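Local coordinates for protein extracellular endo-alpha-(1->5)-L-arabinanase 1 (Bacillus subtilis, PDB 1UV4) that cuts internal alpha-1,5 linkages of linear and branched arabinan in plant cell walls, as a secreted, calcium-binding family 43 glycoside hydrolase, at residues 243-255 with 266-280. Numbering follows the deposited sequence.
Sequences LDSGNDQWKGPGG and RHAYDANDNGIPKLL. With EDO (1,2-ethanediol), chain E.
W250 lays its indole against A268 and D270 of the hairpin partner and reaches K278 and L280 on the next strand, 276-283. With CG anti to the carbonyl carbon (chi1 -67°), the side chain runs along the sheet face that also carries D270. W250 CB passes 3.6 Å from C1 of the bound ethanediol. W250 CG and CD2 then meet L280 CD2, which sits over the five-membered ring in a CH-pi contact, 3.9 Å from its centroid. W250 CE3 reaches the methyl of A268, W250 CZ3 presses on D270 CB at 3.4 Å and on K278 CG at the ring edge, and W250 CH2 ends beside the D270 carboxylate.

The opposite face of the indole lies under Q249 CG and D270 OD1. Q249, extended, sends NE2 to D270 OD1 (3.0 Å), meeting it from above the carboxylate plane; N272 N reaches the same oxygen from the other face, so two bonds grip OD1. Further along, D244 OD2 and R266 NE, 3.6 Å apart, attract by charge alone, while O1 of the ethanediol, a molecule probably from the crystallisation liquor, hydrogen-bonds to both side chains. R266 NH1 also bonds N282 OD1, and Y293 OH reaches D244 OD2.

Backbone bonds pair K251 with Y269 and G254 with H267, and a beta bulge between them shifts the register by one. The G254 carbonyl oxygen lies 3.3 Å above the H267 ring, whose ND1 and NE2 are held by D14 N and T212 OG1; D14 is the inferred proton acceptor. Strands 250-259 and 263-270 form a hairpin in one four-stranded antiparallel propeller blade, closed by strand 4-8, whose A7 touches W250, while G255 lies about 5 Å from a bound calcium ion.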
# COMPACT_ATOMS: atom_id res chain seq x y z
N LEU A 243 -3.22 -15.32 -4.37
CA LEU A 243 -3.10 -14.87 -5.75
C LEU A 243 -1.74 -15.17 -6.34
O LEU A 243 -1.63 -15.55 -7.51
CB LEU A 243 -3.31 -13.37 -5.84
CG LEU A 243 -3.33 -12.77 -7.26
CD1 LEU A 243 -4.52 -13.30 -8.06
CD2 LEU A 243 -3.31 -11.29 -7.17
N ASP A 244 -0.70 -15.02 -5.53
CA ASP A 244 0.66 -15.03 -6.07
C ASP A 244 1.61 -15.36 -4.95
O ASP A 244 1.62 -14.68 -3.93
CB ASP A 244 0.92 -13.62 -6.59
CG ASP A 244 2.19 -13.46 -7.43
OD1 ASP A 244 3.09 -14.32 -7.43
OD2 ASP A 244 2.34 -12.44 -8.15
N SER A 245 2.39 -16.39 -5.16
CA SER A 245 3.44 -16.78 -4.23
C SER A 245 4.82 -16.76 -4.90
O SER A 245 5.77 -17.31 -4.37
CB SER A 245 3.13 -18.16 -3.61
OG SER A 245 3.00 -19.12 -4.60
N GLY A 246 4.93 -16.11 -6.07
CA GLY A 246 6.19 -16.00 -6.75
C GLY A 246 6.41 -17.14 -7.70
O GLY A 246 5.58 -18.01 -7.91
N ASN A 247 7.60 -17.16 -8.29
CA ASN A 247 7.96 -18.22 -9.20
C ASN A 247 9.48 -18.41 -9.19
O ASN A 247 10.11 -17.98 -8.23
CB ASN A 247 7.32 -17.99 -10.59
CG ASN A 247 7.76 -16.73 -11.27
OD1 ASN A 247 8.93 -16.21 -10.94
ND2 ASN A 247 7.05 -16.22 -12.20
N ASP A 248 10.07 -18.98 -10.24
CA ASP A 248 11.49 -19.35 -10.22
C ASP A 248 12.36 -18.11 -10.09
O ASP A 248 13.41 -18.13 -9.44
CB ASP A 248 11.94 -20.08 -11.52
CG ASP A 248 11.18 -21.39 -11.82
OD1 ASP A 248 9.97 -21.46 -11.48
OD2 ASP A 248 11.71 -22.33 -12.43
N GLN A 249 12.00 -17.07 -10.83
CA GLN A 249 12.78 -15.84 -10.87
C GLN A 249 12.35 -14.80 -9.83
O GLN A 249 13.20 -14.09 -9.25
CB GLN A 249 12.67 -15.18 -12.23
CG GLN A 249 13.41 -13.84 -12.33
CD GLN A 249 13.47 -13.25 -13.73
OE1 GLN A 249 12.97 -13.83 -14.70
NE2 GLN A 249 14.08 -12.10 -13.84
N TRP A 250 11.06 -14.67 -9.60
CA TRP A 250 10.48 -13.57 -8.82
C TRP A 250 10.03 -14.08 -7.46
O TRP A 250 9.12 -14.87 -7.35
CB TRP A 250 9.32 -12.96 -9.58
CG TRP A 250 9.79 -12.29 -10.82
CD1 TRP A 250 9.55 -12.69 -12.08
CD2 TRP A 250 10.58 -11.10 -10.92
NE1 TRP A 250 10.16 -11.85 -12.98
CE2 TRP A 250 10.81 -10.86 -12.28
CE3 TRP A 250 11.15 -10.21 -9.98
CZ2 TRP A 250 11.55 -9.78 -12.75
CZ3 TRP A 250 11.89 -9.14 -10.45
CH2 TRP A 250 12.08 -8.94 -11.81
N LYS A 251 10.70 -13.61 -6.41
CA LYS A 251 10.47 -14.09 -5.06
C LYS A 251 9.72 -13.04 -4.24
O LYS A 251 9.84 -11.83 -4.45
CB LYS A 251 11.81 -14.44 -4.40
CG LYS A 251 12.68 -15.38 -5.24
CD LYS A 251 11.99 -16.68 -5.49
CE LYS A 251 12.91 -17.75 -6.04
NZ LYS A 251 12.15 -19.00 -6.51
N GLY A 252 8.97 -13.51 -3.25
CA GLY A 252 8.37 -12.64 -2.26
C GLY A 252 7.51 -11.51 -2.79
O GLY A 252 7.65 -10.35 -2.35
N PRO A 253 6.57 -11.81 -3.69
CA PRO A 253 5.68 -10.74 -4.19
C PRO A 253 4.86 -10.12 -3.08
O PRO A 253 4.43 -10.77 -2.16
CB PRO A 253 4.76 -11.45 -5.16
CG PRO A 253 4.76 -12.86 -4.67
CD PRO A 253 6.17 -13.12 -4.22
N GLY A 254 4.69 -8.81 -3.18
CA GLY A 254 3.93 -8.08 -2.18
C GLY A 254 3.89 -6.61 -2.44
O GLY A 254 4.27 -6.14 -3.53
N GLY A 255 3.40 -5.85 -1.47
CA GLY A 255 3.27 -4.43 -1.66
C GLY A 255 2.32 -4.08 -2.77
O GLY A 255 2.45 -3.04 -3.42
N ARG A 266 2.86 -4.54 -8.12
CA ARG A 266 3.45 -5.10 -6.88
C ARG A 266 4.95 -5.07 -7.03
O ARG A 266 5.46 -4.79 -8.13
CB ARG A 266 3.00 -6.55 -6.67
CG ARG A 266 3.61 -7.57 -7.54
CD ARG A 266 2.70 -8.06 -8.50
NE ARG A 266 3.16 -9.16 -9.37
CZ ARG A 266 2.81 -9.26 -10.63
NH1 ARG A 266 2.03 -8.34 -11.17
NH2 ARG A 266 3.19 -10.29 -11.34
N HIS A 267 5.67 -5.31 -5.95
CA HIS A 267 7.11 -5.56 -6.05
C HIS A 267 7.35 -7.05 -5.98
O HIS A 267 6.52 -7.80 -5.48
CB HIS A 267 7.92 -4.80 -4.99
CG HIS A 267 7.62 -5.19 -3.57
ND1 HIS A 267 7.06 -4.33 -2.64
CD2 HIS A 267 7.83 -6.36 -2.91
CE1 HIS A 267 6.90 -4.97 -1.49
NE2 HIS A 267 7.34 -6.20 -1.64
N ALA A 268 8.50 -7.51 -6.48
CA ALA A 268 8.97 -8.88 -6.25
C ALA A 268 10.48 -8.85 -6.43
O ALA A 268 11.01 -7.96 -7.13
CB ALA A 268 8.32 -9.86 -7.18
N TYR A 269 11.17 -9.77 -5.78
CA TYR A 269 12.62 -9.74 -5.68
C TYR A 269 13.26 -10.63 -6.74
O TYR A 269 12.99 -11.82 -6.84
CB TYR A 269 13.02 -10.16 -4.29
CG TYR A 269 12.50 -9.27 -3.20
CD1 TYR A 269 11.21 -9.47 -2.65
CD2 TYR A 269 13.20 -8.19 -2.76
CE1 TYR A 269 10.74 -8.65 -1.62
CE2 TYR A 269 12.74 -7.38 -1.75
CZ TYR A 269 11.49 -7.61 -1.20
OH TYR A 269 11.06 -6.79 -0.15
N ASP A 270 14.15 -10.03 -7.53
CA ASP A 270 14.70 -10.65 -8.75
C ASP A 270 15.88 -11.61 -8.44
O ASP A 270 17.00 -11.19 -8.12
CB ASP A 270 15.17 -9.55 -9.70
CG ASP A 270 15.40 -10.04 -11.13
OD1 ASP A 270 15.44 -11.23 -11.37
OD2 ASP A 270 15.57 -9.23 -12.06
N ALA A 271 15.63 -12.90 -8.54
CA ALA A 271 16.68 -13.89 -8.34
C ALA A 271 17.77 -13.84 -9.42
O ALA A 271 18.83 -14.42 -9.26
CB ALA A 271 16.11 -15.32 -8.27
N ASN A 272 17.49 -13.15 -10.52
CA ASN A 272 18.49 -12.91 -11.56
C ASN A 272 19.15 -11.53 -11.50
O ASN A 272 19.95 -11.18 -12.38
CB ASN A 272 17.82 -13.10 -12.94
CG ASN A 272 18.83 -13.22 -14.08
OD1 ASN A 272 19.86 -14.06 -13.96
ND2 ASN A 272 18.66 -12.47 -15.10
N ASP A 273 18.82 -10.73 -10.49
CA ASP A 273 19.44 -9.43 -10.31
C ASP A 273 19.53 -9.03 -8.84
O ASP A 273 18.88 -8.11 -8.35
CB ASP A 273 18.71 -8.38 -11.13
CG ASP A 273 19.34 -7.01 -11.02
OD1 ASP A 273 20.57 -6.91 -10.74
OD2 ASP A 273 18.67 -6.01 -11.26
N ASN A 274 20.36 -9.80 -8.15
CA ASN A 274 20.82 -9.51 -6.79
C ASN A 274 19.70 -9.39 -5.78
O ASN A 274 19.86 -8.74 -4.75
CB ASN A 274 21.71 -8.26 -6.77
CG ASN A 274 23.10 -8.54 -7.28
OD1 ASN A 274 23.58 -9.73 -7.15
ND2 ASN A 274 23.78 -7.58 -7.81
N GLY A 275 18.59 -10.07 -6.04
CA GLY A 275 17.45 -10.02 -5.15
C GLY A 275 16.83 -8.66 -4.98
O GLY A 275 16.20 -8.38 -3.97
N ILE A 276 17.02 -7.78 -5.95
CA ILE A 276 16.54 -6.40 -5.91
C ILE A 276 15.01 -6.42 -6.17
O ILE A 276 14.56 -7.13 -7.04
CB ILE A 276 17.25 -5.53 -6.97
CG1 ILE A 276 18.75 -5.37 -6.62
CG2 ILE A 276 16.56 -4.18 -7.19
CD1 ILE A 276 19.62 -4.97 -7.79
N PRO A 277 14.21 -5.68 -5.38
CA PRO A 277 12.77 -5.60 -5.66
C PRO A 277 12.52 -4.69 -6.89
O PRO A 277 13.00 -3.55 -6.97
CB PRO A 277 12.19 -4.96 -4.41
CG PRO A 277 13.28 -4.09 -3.87
CD PRO A 277 14.56 -4.82 -4.23
N LYS A 278 11.72 -5.21 -7.80
CA LYS A 278 11.30 -4.52 -9.00
C LYS A 278 9.79 -4.40 -9.02
O LYS A 278 9.06 -5.18 -8.38
CB LYS A 278 11.77 -5.28 -10.24
CG LYS A 278 13.25 -5.67 -10.24
CD LYS A 278 14.16 -4.44 -10.30
CE LYS A 278 15.66 -4.77 -10.68
NZ LYS A 278 15.78 -5.78 -11.77
N LEU A 279 9.32 -3.46 -9.84
CA LEU A 279 7.89 -3.24 -10.11
C LEU A 279 7.39 -4.20 -11.18
O LEU A 279 7.86 -4.15 -12.31
CB LEU A 279 7.69 -1.81 -10.55
CG LEU A 279 6.29 -1.39 -10.99
CD1 LEU A 279 5.28 -1.58 -9.91
CD2 LEU A 279 6.29 0.06 -11.41
N LEU A 280 6.43 -5.06 -10.82
CA LEU A 280 5.80 -6.01 -11.75
C LEU A 280 4.34 -5.59 -11.87
O LEU A 280 3.69 -5.19 -10.91
CB LEU A 280 5.87 -7.43 -11.26
CG LEU A 280 7.18 -8.17 -11.50
CD1 LEU A 280 8.36 -7.58 -10.83
CD2 LEU A 280 7.03 -9.63 -11.07
C1 EDO E . 5.75 -12.66 -9.08
O1 EDO E . 4.64 -11.77 -9.17
C2 EDO E . 5.63 -13.77 -10.10
O2 EDO E . 4.79 -14.79 -9.61